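PDB 3UIF: sulfonate ABC transporter, periplasmic sulfonate-binding protein SsuA from Methylobacillus flagellatus, which probably binds sulfonates or related sulfate esters in the periplasm and hands them to a membrane-bound ABC transporter for uptake. Local coordinates for residues I80-N83 with P87-Q90; Y74-P79 with E280-A285; P129-F134 with V286-A291; K68-I73 with N208-Q213. All blocks are in the same frame, centred on the assembly; numbering follows the deposited sequence.

How the contacts relate
Contacts 2 and 3 lie deep in the molecule, share helix 276-291 and rest on single hydrogen bonds to carboxylates backed by ring contacts. Contacts 1 and 4 sit farther out, where helices meet strands of the sheet that holds 71-75, 202-207 and 89-94. Contact 1 is partly buried and relies on an asparagine amide; contact 4, although buried, has no hydrogen bond between its segments and is mainly aromatic. Ile80 connects contact 1 with both inner ones by touching Ala285, Val286 and Ala289, whereas Asn208 ties contact 4 to Thr88 and Gln90. Contacts 3 and 4, about 26 Å apart between centres, do not touch.

Contact 1: residues I80-N83 with P87-Q90; sequences IILN and PTVQ
Leu82 and Asn83, near the end of helix 77-85, receive the chain as it turns back into strand 89-94, the last step of a beta-alpha-beta crossover that began with strand 71-75. The antiparallel strand 202-207 lies between the two parallel ones. Leu82 comes first: its CG approaches CB of Thr88 at 4.1 Å, the two side chains crossing at about a right angle, and CD2 extends toward Val89. Phe64 of helix 56-65 touches both Leu82 and Val89, extending this apolar patch. Asn83 then supplies the polar half. Its CG stands beside the backbone N (chi1 -74°), a rotation that presents the amide to the returning backbone. OD1 accepts from Thr88 N at 3.0 Å and from Val89 N at 3.1 Å. A third bond runs the other way, from Asn83 ND2 to Val89 O at 3.1 Å, with the nitrogen 36° out of the accepting carbonyl's plane. With an alanine here all three are lost, and the N-H groups of Thr88 and Val89 and the carbonyl of Val89 would probably be left without this partner. Of the two donors to OD1, Val89 N lies in the carbonyl plane on a lone pair, whereas Thr88 N is tilted from it.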
loop_
_atom_site.group_PDB
_atom_site.type_symbol
_atom_site.label_atom_id
_atom_site.label_comp_id
_atom_site.label_asym_id
_atom_site.label_seq_id
_atom_site.Cartn_x
_atom_site.Cartn_y
_atom_site.Cartn_z
ATOM N N ILE A 80 -0.142 -10.833 -4.800
ATOM C CA ILE A 80 1.002 -11.752 -4.713
ATOM C C ILE A 80 0.577 -13.166 -4.284
ATOM O O ILE A 80 0.990 -14.149 -4.896
ATOM C CB ILE A 80 2.116 -11.206 -3.776
ATOM C CG1 ILE A 80 2.875 -10.045 -4.448
ATOM C CG2 ILE A 80 3.078 -12.312 -3.343
ATOM C CD1 ILE A 80 3.700 -9.203 -3.506
ATOM N N ILE A 81 -0.257 -13.265 -3.249
ATOM C CA ILE A 81 -0.741 -14.567 -2.749
ATOM C C ILE A 81 -1.639 -15.283 -3.765
ATOM O O ILE A 81 -1.536 -16.491 -3.941
ATOM C CB ILE A 81 -1.429 -14.426 -1.366
ATOM C CG1 ILE A 81 -0.398 -13.991 -0.315
ATOM C CG2 ILE A 81 -2.151 -15.703 -0.948
ATOM C CD1 ILE A 81 -0.995 -13.237 0.856
ATOM N N LEU A 82 -2.500 -14.524 -4.431
ATOM C CA LEU A 82 -3.341 -15.036 -5.509
ATOM C C LEU A 82 -2.508 -15.580 -6.681
ATOM O O LEU A 82 -2.695 -16.722 -7.124
ATOM C CB LEU A 82 -4.297 -13.931 -5.985
ATOM C CG LEU A 82 -5.256 -14.219 -7.140
ATOM C CD1 LEU A 82 -6.107 -15.453 -6.857
ATOM C CD2 LEU A 82 -6.119 -13.004 -7.446
ATOM N N ASN A 83 -1.586 -14.748 -7.163
ATOM C CA ASN A 83 -0.738 -15.072 -8.304
ATOM C C ASN A 83 0.179 -16.263 -8.101
ATOM O O ASN A 83 0.518 -16.961 -9.056
ATOM C CB ASN A 83 0.066 -13.853 -8.728
ATOM C CG ASN A 83 -0.779 -12.834 -9.451
ATOM O OD1 ASN A 83 -1.816 -13.167 -10.016
ATOM N ND2 ASN A 83 -0.345 -11.582 -9.435
ATOM N N PRO A 87 -1.255 -17.516 -12.024
ATOM C CA PRO A 87 -1.234 -16.166 -12.605
ATOM C C PRO A 87 -2.668 -15.695 -12.920
ATOM O O PRO A 87 -3.362 -16.308 -13.737
ATOM C CB PRO A 87 -0.412 -16.355 -13.900
ATOM C CG PRO A 87 0.393 -17.582 -13.668
ATOM C CD PRO A 87 -0.477 -18.473 -12.832
ATOM N N THR A 88 -3.123 -14.638 -12.264
ATOM C CA THR A 88 -4.523 -14.231 -12.412
ATOM C C THR A 88 -4.672 -12.739 -12.687
ATOM O O THR A 88 -5.591 -12.317 -13.386
ATOM C CB THR A 88 -5.368 -14.628 -11.170
ATOM O OG1 THR A 88 -5.296 -16.052 -10.952
ATOM C CG2 THR A 88 -6.836 -14.201 -11.330
ATOM N N VAL A 89 -3.736 -11.959 -12.159
ATOM C CA VAL A 89 -3.913 -10.521 -11.991
ATOM C C VAL A 89 -2.601 -9.753 -12.239
ATOM O O VAL A 89 -1.514 -10.276 -11.975
ATOM C CB VAL A 89 -4.553 -10.278 -10.601
ATOM C CG1 VAL A 89 -3.802 -9.270 -9.750
ATOM C CG2 VAL A 89 -6.023 -9.936 -10.745
ATOM N N GLN A 90 -2.729 -8.535 -12.767
ATOM C CA GLN A 90 -1.614 -7.673 -13.207
ATOM C C GLN A 90 -1.709 -6.308 -12.555
ATOM O O GLN A 90 -2.813 -5.770 -12.419
ATOM C CB GLN A 90 -1.778 -7.338 -14.676
ATOM C CG GLN A 90 -0.968 -8.091 -15.670
ATOM C CD GLN A 90 -1.624 -7.966 -17.035
ATOM O OE1 GLN A 90 -1.498 -6.941 -17.706
ATOM N NE2 GLN A 90 -2.351 -9.014 -17.448
#

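Contact 2: residues Y74-P79 with E280-A285; sequences YGDLPP and EHYRKA
Asp76 and His281 meet in the close-packed part of this contact, their side chains arriving from opposite directions. His281 NE2 donates to Asp76 OD1 at 2.5 Å, on the syn side but tilted out of the carboxylate plane, and the carboxylate and imidazole planes are nearly coplanar, 15° apart. Asp76 reaches this position because its CG sits between the backbone N and the carbonyl carbon (chi1 52°). Tyr282 closes in from another direction: its OH lies 3.3 Å from Asp76 CB, and Asp76 OD1 hovers over one face of the phenol ring. The CB of Ala285, a turn along from His281, adds a lighter contact with OD1 at 4.3 Å. In the two-lobed fold of periplasmic binding proteins, this pairing ties the turn between strand 71-75 and helix 77-85 to helix 276-291, some 200 residues on in the chain. The other imidazole nitrogen, ND1, is bonded to Asp197 O, so the ring is held at both ends, and the carboxylate may favour its protonated form. A leucine in place of His281 would probably leave the buried Asp76 carboxylate without this donor and Asp197 O without its partner. Across the helix, on the exposed side, Arg283 instead grips Glu280 side-on, with NE to OE1 at 2.9 Å and NH1 to OE2 at 2.6 Å.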
loop_
_atom_site.group_PDB
_atom_site.type_symbol
_atom_site.label_atom_id
_atom_site.label_comp_id
_atom_site.label_asym_id
_atom_site.label_seq_id
_atom_site.Cartn_x
_atom_site.Cartn_y
_atom_site.Cartn_z
ATOM N N TYR A 74 -6.033 -2.201 -4.339
ATOM C CA TYR A 74 -5.620 -2.625 -3.014
ATOM C C TYR A 74 -4.120 -2.856 -2.977
ATOM O O TYR A 74 -3.426 -2.508 -3.937
ATOM C CB TYR A 74 -6.470 -3.814 -2.522
ATOM C CG TYR A 74 -6.323 -5.150 -3.234
ATOM C CD1 TYR A 74 -6.634 -6.338 -2.557
ATOM C CD2 TYR A 74 -5.883 -5.250 -4.555
ATOM C CE1 TYR A 74 -6.517 -7.576 -3.168
ATOM C CE2 TYR A 74 -5.758 -6.491 -5.170
ATOM C CZ TYR A 74 -6.081 -7.652 -4.470
ATOM O OH TYR A 74 -5.972 -8.893 -5.065
ATOM N N GLY A 75 -3.614 -3.404 -1.875
ATOM C CA GLY A 75 -2.171 -3.557 -1.667
ATOM C C GLY A 75 -1.559 -4.672 -2.491
ATOM O O GLY A 75 -2.265 -5.391 -3.184
ATOM N N ASP A 76 -0.247 -4.824 -2.413
ATOM C CA ASP A 76 0.436 -5.852 -3.199
ATOM C C ASP A 76 0.447 -7.219 -2.538
ATOM O O ASP A 76 0.700 -8.229 -3.199
ATOM C CB ASP A 76 1.879 -5.453 -3.499
ATOM C CG ASP A 76 2.658 -5.052 -2.242
ATOM O OD1 ASP A 76 3.901 -4.936 -2.348
ATOM O OD2 ASP A 76 2.043 -4.835 -1.156
ATOM N N LEU A 77 0.196 -7.277 -1.239
ATOM C CA LEU A 77 0.301 -8.583 -0.596
ATOM C C LEU A 77 -0.756 -9.606 -1.095
ATOM O O LEU A 77 -0.375 -10.671 -1.599
ATOM C CB LEU A 77 0.387 -8.481 0.931
ATOM C CG LEU A 77 0.931 -9.767 1.584
ATOM C CD1 LEU A 77 2.296 -10.184 1.038
ATOM C CD2 LEU A 77 0.961 -9.644 3.098
ATOM N N PRO A 78 -2.068 -9.281 -0.993
ATOM C CA PRO A 78 -3.053 -10.235 -1.543
ATOM C C PRO A 78 -2.815 -10.728 -2.991
ATOM O O PRO A 78 -2.768 -11.944 -3.198
ATOM C CB PRO A 78 -4.388 -9.501 -1.371
ATOM C CG PRO A 78 -4.172 -8.693 -0.130
ATOM C CD PRO A 78 -2.739 -8.211 -0.218
ATOM N N PRO A 79 -2.646 -9.813 -3.976
ATOM C CA PRO A 79 -2.444 -10.253 -5.361
ATOM C C PRO A 79 -1.196 -11.109 -5.553
ATOM O O PRO A 79 -1.200 -12.022 -6.376
ATOM C CB PRO A 79 -2.334 -8.951 -6.150
ATOM C CG PRO A 79 -2.077 -7.874 -5.165
ATOM C CD PRO A 79 -2.602 -8.343 -3.844
ATOM N N GLU A 280 12.258 -3.905 -7.549
ATOM C CA GLU A 280 12.956 -4.455 -6.402
ATOM C C GLU A 280 12.020 -4.773 -5.203
ATOM O O GLU A 280 12.087 -5.847 -4.595
ATOM C CB GLU A 280 14.058 -3.474 -6.018
ATOM C CG GLU A 280 14.865 -3.864 -4.801
ATOM C CD GLU A 280 15.685 -5.110 -5.029
ATOM O OE1 GLU A 280 15.649 -5.668 -6.159
ATOM O OE2 GLU A 280 16.364 -5.527 -4.065
ATOM N N HIS A 281 11.142 -3.834 -4.876
ATOM C CA HIS A 281 10.121 -4.075 -3.877
ATOM C C HIS A 281 9.325 -5.323 -4.203
ATOM O O HIS A 281 9.061 -6.136 -3.323
ATOM C CB HIS A 281 9.212 -2.853 -3.746
ATOM C CG HIS A 281 8.003 -3.090 -2.883
ATOM N ND1 HIS A 281 8.058 -3.064 -1.530
ATOM C CD2 HIS A 281 6.684 -3.414 -3.219
ATOM C CE1 HIS A 281 6.828 -3.335 -1.025
ATOM N NE2 HIS A 281 5.993 -3.552 -2.059
ATOM N N TYR A 282 8.938 -5.494 -5.466
ATOM C CA TYR A 282 8.150 -6.667 -5.871
ATOM C C TYR A 282 8.911 -7.999 -5.843
ATOM O O TYR A 282 8.393 -9.001 -5.336
ATOM C CB TYR A 282 7.451 -6.420 -7.204
ATOM C CG TYR A 282 6.167 -5.675 -6.978
ATOM C CD1 TYR A 282 4.981 -6.373 -6.730
ATOM C CD2 TYR A 282 6.133 -4.271 -6.969
ATOM C CE1 TYR A 282 3.797 -5.698 -6.495
ATOM C CE2 TYR A 282 4.950 -3.590 -6.727
ATOM C CZ TYR A 282 3.787 -4.310 -6.485
ATOM O OH TYR A 282 2.594 -3.673 -6.244
ATOM N N ARG A 283 10.134 -7.991 -6.362
ATOM C CA ARG A 283 11.071 -9.086 -6.170
ATOM C C ARG A 283 11.207 -9.424 -4.672
ATOM O O ARG A 283 11.116 -10.585 -4.280
ATOM C CB ARG A 283 12.447 -8.749 -6.782
ATOM C CG ARG A 283 13.500 -9.828 -6.523
ATOM C CD ARG A 283 14.937 -9.453 -6.931
ATOM N NE ARG A 283 15.638 -8.565 -5.977
ATOM C CZ ARG A 283 16.193 -8.953 -4.825
ATOM N NH1 ARG A 283 16.814 -8.065 -4.055
ATOM N NH2 ARG A 283 16.135 -10.226 -4.431
ATOM N N LYS A 284 11.415 -8.410 -3.837
ATOM C CA LYS A 284 11.626 -8.651 -2.412
ATOM C C LYS A 284 10.366 -9.208 -1.750
ATOM O O LYS A 284 10.428 -10.203 -1.007
ATOM C CB LYS A 284 12.086 -7.380 -1.715
ATOM C CG LYS A 284 13.567 -7.109 -1.846
ATOM C CD LYS A 284 13.955 -5.889 -1.030
ATOM C CE LYS A 284 15.468 -5.738 -0.931
ATOM N NZ LYS A 284 15.837 -4.737 0.118
ATOM N N ALA A 285 9.232 -8.570 -2.049
ATOM C CA ALA A 285 7.946 -8.947 -1.497
ATOM C C ALA A 285 7.537 -10.367 -1.866
ATOM O O ALA A 285 6.957 -11.070 -1.043
ATOM C CB ALA A 285 6.868 -7.956 -1.911
#

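Contact 3: residues P129-F134 with V286-A291; sequences PWELAF and VAYAQA
Glu131 stretches out to meet Tyr288: its CG points opposite the backbone N (chi1 -172°) and the chain stays extended beyond, carrying the carboxylate to the edge of the phenol ring. The neighbouring Leu132 also turns its CG away from the backbone N, which lets CD1 run toward the root of the same tyrosine. Tyr288 has two modelled conformers; in one of them the hydroxyl donates to Glu131 OE1 at 2.6 Å, meeting the anti lone pair, the one directed away from OE2. Carboxylate and ring planes stand 79° apart, so the acid approaches the ring rim without stacking on it. This is a helix-to-helix contact between the start of helix 130-140 and the last turns of helix 276-291. Helix 130-140 follows strand 121-124 of the five-stranded sheet, while helix 276-291 also packs against helix 77-85 beside the other sheet; the contact is therefore consistent with a link between the two lobes of a periplasmic binding protein. OE1 has a second donor in Gly127 N, and OE2 a long, weak ion pair with Arg126. Leu132 lies over one face of the ring: its CB is 4.2 Å from the Tyr288 ring centroid, only 12° off the normal, in a CH-pi contact. Farther back, Leu132 CD1 reaches Tyr288 CB at 3.7 Å.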
loop_
_atom_site.group_PDB
_atom_site.type_symbol
_atom_site.label_atom_id
_atom_site.label_comp_id
_atom_site.label_asym_id
_atom_site.label_seq_id
_atom_site.Cartn_x
_atom_site.Cartn_y
_atom_site.Cartn_z
ATOM N N PRO A 129 2.053 -6.738 5.423
ATOM C CA PRO A 129 3.075 -6.184 4.531
ATOM C C PRO A 129 4.251 -5.569 5.287
ATOM O O PRO A 129 5.395 -5.799 4.913
ATOM C CB PRO A 129 2.318 -5.137 3.728
ATOM C CG PRO A 129 0.899 -5.605 3.743
ATOM C CD PRO A 129 0.695 -6.277 5.062
ATOM N N TRP A 130 3.995 -4.856 6.376
ATOM C CA TRP A 130 5.092 -4.194 7.068
ATOM C C TRP A 130 6.089 -5.129 7.702
ATOM O O TRP A 130 7.141 -4.685 8.175
ATOM C CB TRP A 130 4.598 -3.159 8.066
ATOM C CG TRP A 130 3.558 -3.642 9.026
ATOM C CD1 TRP A 130 3.748 -4.106 10.319
ATOM C CD2 TRP A 130 2.112 -3.682 8.814
ATOM N NE1 TRP A 130 2.553 -4.428 10.905
ATOM C CE2 TRP A 130 1.531 -4.196 10.057
ATOM C CE3 TRP A 130 1.266 -3.354 7.756
ATOM C CZ2 TRP A 130 0.161 -4.373 10.209
ATOM C CZ3 TRP A 130 -0.115 -3.531 7.926
ATOM C CH2 TRP A 130 -0.652 -4.036 9.117
ATOM N N GLU A 131 5.779 -6.425 7.718
ATOM C CA GLU A 131 6.723 -7.429 8.221
ATOM C C GLU A 131 7.959 -7.489 7.321
ATOM O O GLU A 131 9.068 -7.747 7.784
ATOM C CB GLU A 131 6.074 -8.808 8.337
ATOM C CG GLU A 131 6.973 -9.828 9.033
ATOM C CD GLU A 131 6.370 -11.222 9.148
ATOM O OE1 GLU A 131 5.727 -11.706 8.185
ATOM O OE2 GLU A 131 6.554 -11.848 10.216
ATOM N N LEU A 132 7.755 -7.219 6.037
ATOM C CA LEU A 132 8.844 -7.142 5.071
ATOM C C LEU A 132 9.848 -6.037 5.431
ATOM O O LEU A 132 11.055 -6.269 5.441
ATOM C CB LEU A 132 8.284 -6.951 3.660
ATOM C CG LEU A 132 9.304 -6.684 2.563
ATOM C CD1 LEU A 132 10.323 -7.817 2.424
ATOM C CD2 LEU A 132 8.587 -6.415 1.251
ATOM N N ALA A 133 9.335 -4.850 5.741
ATOM C CA ALA A 133 10.174 -3.752 6.212
ATOM C C ALA A 133 10.929 -4.130 7.482
ATOM O O ALA A 133 12.093 -3.774 7.651
ATOM C CB ALA A 133 9.350 -2.496 6.434
ATOM N N PHE A 134 10.270 -4.858 8.372
ATOM C CA PHE A 134 10.909 -5.287 9.594
ATOM C C PHE A 134 12.054 -6.247 9.261
ATOM O O PHE A 134 13.188 -6.088 9.748
ATOM C CB PHE A 134 9.893 -5.934 10.529
ATOM C CG PHE A 134 10.469 -6.334 11.864
ATOM C CD1 PHE A 134 10.789 -5.367 12.823
ATOM C CD2 PHE A 134 10.690 -7.677 12.167
ATOM C CE1 PHE A 134 11.300 -5.730 14.054
ATOM C CE2 PHE A 134 11.209 -8.046 13.402
ATOM C CZ PHE A 134 11.514 -7.071 14.344
ATOM N N VAL A 286 7.828 -10.800 -3.089
ATOM C CA VAL A 286 7.455 -12.160 -3.491
ATOM C C VAL A 286 8.304 -13.192 -2.751
ATOM O O VAL A 286 7.799 -14.248 -2.371
ATOM C CB VAL A 286 7.474 -12.354 -5.021
ATOM C CG1 VAL A 286 7.355 -13.820 -5.394
ATOM C CG2 VAL A 286 6.327 -11.577 -5.647
ATOM N N ALA A 287 9.577 -12.868 -2.518
ATOM C CA ALA A 287 10.493 -13.741 -1.764
ATOM C C ALA A 287 10.037 -13.882 -0.323
ATOM O O ALA A 287 10.044 -14.999 0.218
ATOM C CB ALA A 287 11.928 -13.234 -1.819
ATOM N N TYR A 288 9.626 -12.767 0.291
ATOM C CA TYR A 288 9.170 -12.743 1.682
ATOM C C TYR A 288 7.842 -13.473 1.866
ATOM O O TYR A 288 7.608 -14.107 2.895
ATOM C CB TYR A 288 9.054 -11.300 2.187
ATOM C CG TYR A 288 7.954 -11.079 3.211
ATOM C CD1 TYR A 288 6.661 -10.705 2.809
ATOM C CD2 TYR A 288 8.196 -11.248 4.576
ATOM C CE1 TYR A 288 5.643 -10.510 3.736
ATOM C CE2 TYR A 288 7.190 -11.050 5.508
ATOM C CZ TYR A 288 5.916 -10.685 5.087
ATOM O OH TYR A 288 4.912 -10.485 6.007
ATOM N N ALA A 289 6.957 -13.348 0.878
ATOM C CA ALA A 289 5.660 -14.026 0.939
ATOM C C ALA A 289 5.833 -15.546 1.053
ATOM O O ALA A 289 5.120 -16.212 1.809
ATOM C CB ALA A 289 4.821 -13.679 -0.271
ATOM N N GLN A 290 6.794 -16.091 0.314
ATOM C CA GLN A 290 7.065 -17.507 0.371
ATOM C C GLN A 290 7.761 -17.915 1.676
ATOM O O GLN A 290 7.377 -18.912 2.299
ATOM C CB GLN A 290 7.893 -17.931 -0.836
ATOM C CG GLN A 290 8.083 -19.437 -0.936
ATOM C CD GLN A 290 9.114 -19.809 -1.970
ATOM O OE1 GLN A 290 10.158 -19.162 -2.062
ATOM N NE2 GLN A 290 8.831 -20.846 -2.764
ATOM N N ALA A 291 8.777 -17.153 2.081
ATOM C CA ALA A 291 9.553 -17.468 3.289
ATOM C C ALA A 291 8.700 -17.434 4.567
ATOM O O ALA A 291 8.828 -18.319 5.419
ATOM C CB ALA A 291 10.769 -16.556 3.411
#

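Contact 4: residues K68-I73 with N208-Q213; sequences KIDFGI and NDFVKQ
Asp70 OD1 lies 3.8 Å from Phe210 CD1, and its salt bridge is with Arg207 NH2, while OD2 of the same carboxylate accepts from Arg9 N. Thus the acid that leans on the phenyl ring has its charge answered from strand 202-207 and its second oxygen held by the backbone of strand 6-17. The setting is the alpha/beta layering of the binding-protein fold: strand 71-75 enters its sheet here, and the short helix 208-213, which directly follows strand 202-207, packs on the strand's leading end. No hydrogen bond joins the two segments, so the rings and the aliphatic part of Asp70 do the holding. CB of Asp70 lies over one face of Phe210, 4.2 Å from its centroid and 21° from the normal, offset toward the rim, in a CH-pi contact. Phe71 comes to the same side of that ring, its edge toward the face in an offset edge-to-face pair with centroids 5.2 Å apart and planes at 73°. The Phe210 side chain swings to this place with CG opposite its backbone N (chi1 -175°). Thr218 of helix 215-233 touches both phenyl rings, joining that helix to the cluster. The nearest carbons of the pair are Phe71 CE2 and Phe210 CE2, at 3.4 Å.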
loop_
_atom_site.group_PDB
_atom_site.type_symbol
_atom_site.label_atom_id
_atom_site.label_comp_id
_atom_site.label_asym_id
_atom_site.label_seq_id
_atom_site.Cartn_x
_atom_site.Cartn_y
_atom_site.Cartn_z
ATOM N N LYS A 68 -15.500 -12.587 -11.438
ATOM C CA LYS A 68 -16.635 -11.732 -11.076
ATOM C C LYS A 68 -16.216 -10.296 -10.735
ATOM O O LYS A 68 -17.049 -9.450 -10.398
ATOM C CB LYS A 68 -17.464 -12.348 -9.936
ATOM C CG LYS A 68 -18.598 -13.294 -10.365
ATOM C CD LYS A 68 -19.478 -12.764 -11.517
ATOM C CE LYS A 68 -20.445 -11.632 -11.121
ATOM N NZ LYS A 68 -21.778 -12.139 -10.676
ATOM N N ILE A 69 -14.925 -10.025 -10.848
ATOM C CA ILE A 69 -14.366 -8.701 -10.584
ATOM C C ILE A 69 -13.351 -8.470 -11.678
ATOM O O ILE A 69 -12.754 -9.432 -12.156
ATOM C CB ILE A 69 -13.694 -8.650 -9.198
ATOM C CG1 ILE A 69 -14.759 -8.587 -8.109
ATOM C CG2 ILE A 69 -12.743 -7.475 -9.078
ATOM C CD1 ILE A 69 -14.245 -8.914 -6.720
ATOM N N ASP A 70 -13.168 -7.222 -12.091
ATOM C CA ASP A 70 -12.309 -6.936 -13.228
ATOM C C ASP A 70 -11.058 -6.200 -12.816
ATOM O O ASP A 70 -9.971 -6.491 -13.305
ATOM C CB ASP A 70 -13.082 -6.132 -14.265
ATOM C CG ASP A 70 -14.376 -6.809 -14.668
ATOM O OD1 ASP A 70 -14.370 -8.040 -14.864
ATOM O OD2 ASP A 70 -15.404 -6.120 -14.772
ATOM N N PHE A 71 -11.232 -5.245 -11.907
ATOM C CA PHE A 71 -10.155 -4.440 -11.382
ATOM C C PHE A 71 -10.244 -4.400 -9.885
ATOM O O PHE A 71 -11.321 -4.590 -9.323
ATOM C CB PHE A 71 -10.264 -3.020 -11.915
ATOM C CG PHE A 71 -9.920 -2.907 -13.359
ATOM C CD1 PHE A 71 -8.611 -2.683 -13.752
ATOM C CD2 PHE A 71 -10.905 -3.043 -14.332
ATOM C CE1 PHE A 71 -8.297 -2.585 -15.090
ATOM C CE2 PHE A 71 -10.596 -2.949 -15.673
ATOM C CZ PHE A 71 -9.293 -2.728 -16.057
ATOM N N GLY A 72 -9.114 -4.119 -9.248
ATOM C CA GLY A 72 -9.047 -4.056 -7.798
ATOM C C GLY A 72 -7.995 -3.074 -7.334
ATOM O O GLY A 72 -6.840 -3.165 -7.711
ATOM N N ILE A 73 -8.411 -2.120 -6.517
ATOM C CA ILE A 73 -7.485 -1.169 -5.960
ATOM C C ILE A 73 -7.165 -1.532 -4.520
ATOM O O ILE A 73 -7.927 -1.226 -3.600
ATOM C CB ILE A 73 -8.001 0.272 -6.059
ATOM C CG1 ILE A 73 -8.371 0.594 -7.520
ATOM C CG2 ILE A 73 -6.918 1.216 -5.543
ATOM C CD1 ILE A 73 -9.225 1.835 -7.716
ATOM N N ASN A 208 -6.177 -10.751 -15.637
ATOM C CA ASN A 208 -5.357 -10.970 -16.828
ATOM C C ASN A 208 -6.188 -11.150 -18.090
ATOM O O ASN A 208 -5.903 -10.535 -19.121
ATOM C CB ASN A 208 -4.401 -12.146 -16.609
ATOM C CG ASN A 208 -3.251 -11.804 -15.654
ATOM O OD1 ASN A 208 -3.024 -10.644 -15.299
ATOM N ND2 ASN A 208 -2.514 -12.828 -15.239
ATOM N N ASP A 209 -7.225 -11.980 -17.975
ATOM C CA ASP A 209 -8.203 -12.229 -19.026
ATOM C C ASP A 209 -8.987 -10.989 -19.419
ATOM O O ASP A 209 -9.422 -10.865 -20.565
ATOM C CB ASP A 209 -9.221 -13.263 -18.552
ATOM C CG ASP A 209 -8.717 -14.677 -18.653
ATOM O OD1 ASP A 209 -9.467 -15.585 -18.219
ATOM O OD2 ASP A 209 -7.589 -14.885 -19.160
ATOM N N PHE A 210 -9.214 -10.095 -18.459
ATOM C CA PHE A 210 -9.928 -8.871 -18.771
ATOM C C PHE A 210 -9.099 -7.948 -19.664
ATOM O O PHE A 210 -9.619 -7.364 -20.621
ATOM C CB PHE A 210 -10.378 -8.113 -17.528
ATOM C CG PHE A 210 -11.199 -6.921 -17.865
ATOM C CD1 PHE A 210 -12.579 -7.041 -18.024
ATOM C CD2 PHE A 210 -10.588 -5.698 -18.132
ATOM C CE1 PHE A 210 -13.338 -5.941 -18.398
ATOM C CE2 PHE A 210 -11.343 -4.607 -18.510
ATOM C CZ PHE A 210 -12.719 -4.726 -18.632
ATOM N N VAL A 211 -7.821 -7.820 -19.328
ATOM C CA VAL A 211 -6.873 -7.006 -20.069
ATOM C C VAL A 211 -6.706 -7.538 -21.485
ATOM O O VAL A 211 -6.848 -6.785 -22.453
ATOM C CB VAL A 211 -5.506 -7.003 -19.356
ATOM C CG1 VAL A 211 -4.447 -6.285 -20.183
ATOM C CG2 VAL A 211 -5.649 -6.377 -17.972
ATOM N N LYS A 212 -6.413 -8.839 -21.594
ATOM C CA LYS A 212 -6.234 -9.490 -22.884
ATOM C C LYS A 212 -7.439 -9.232 -23.773
ATOM O O LYS A 212 -7.282 -8.933 -24.947
ATOM C CB LYS A 212 -5.970 -10.996 -22.737
ATOM C CG LYS A 212 -4.489 -11.375 -22.641
ATOM C CD LYS A 212 -4.248 -12.878 -22.798
ATOM C CE LYS A 212 -4.174 -13.299 -24.272
ATOM N NZ LYS A 212 -3.666 -14.690 -24.518
ATOM N N GLN A 213 -8.639 -9.324 -23.213
ATOM C CA GLN A 213 -9.850 -9.091 -23.987
ATOM C C GLN A 213 -10.138 -7.589 -24.218
ATOM O O GLN A 213 -10.632 -7.213 -25.274
ATOM C CB GLN A 213 -11.054 -9.796 -23.341
ATOM C CG GLN A 213 -11.005 -11.323 -23.416
ATOM C CD GLN A 213 -11.356 -11.860 -24.799
ATOM O OE1 GLN A 213 -10.471 -12.188 -25.611
ATOM N NE2 GLN A 213 -12.659 -11.944 -25.083
#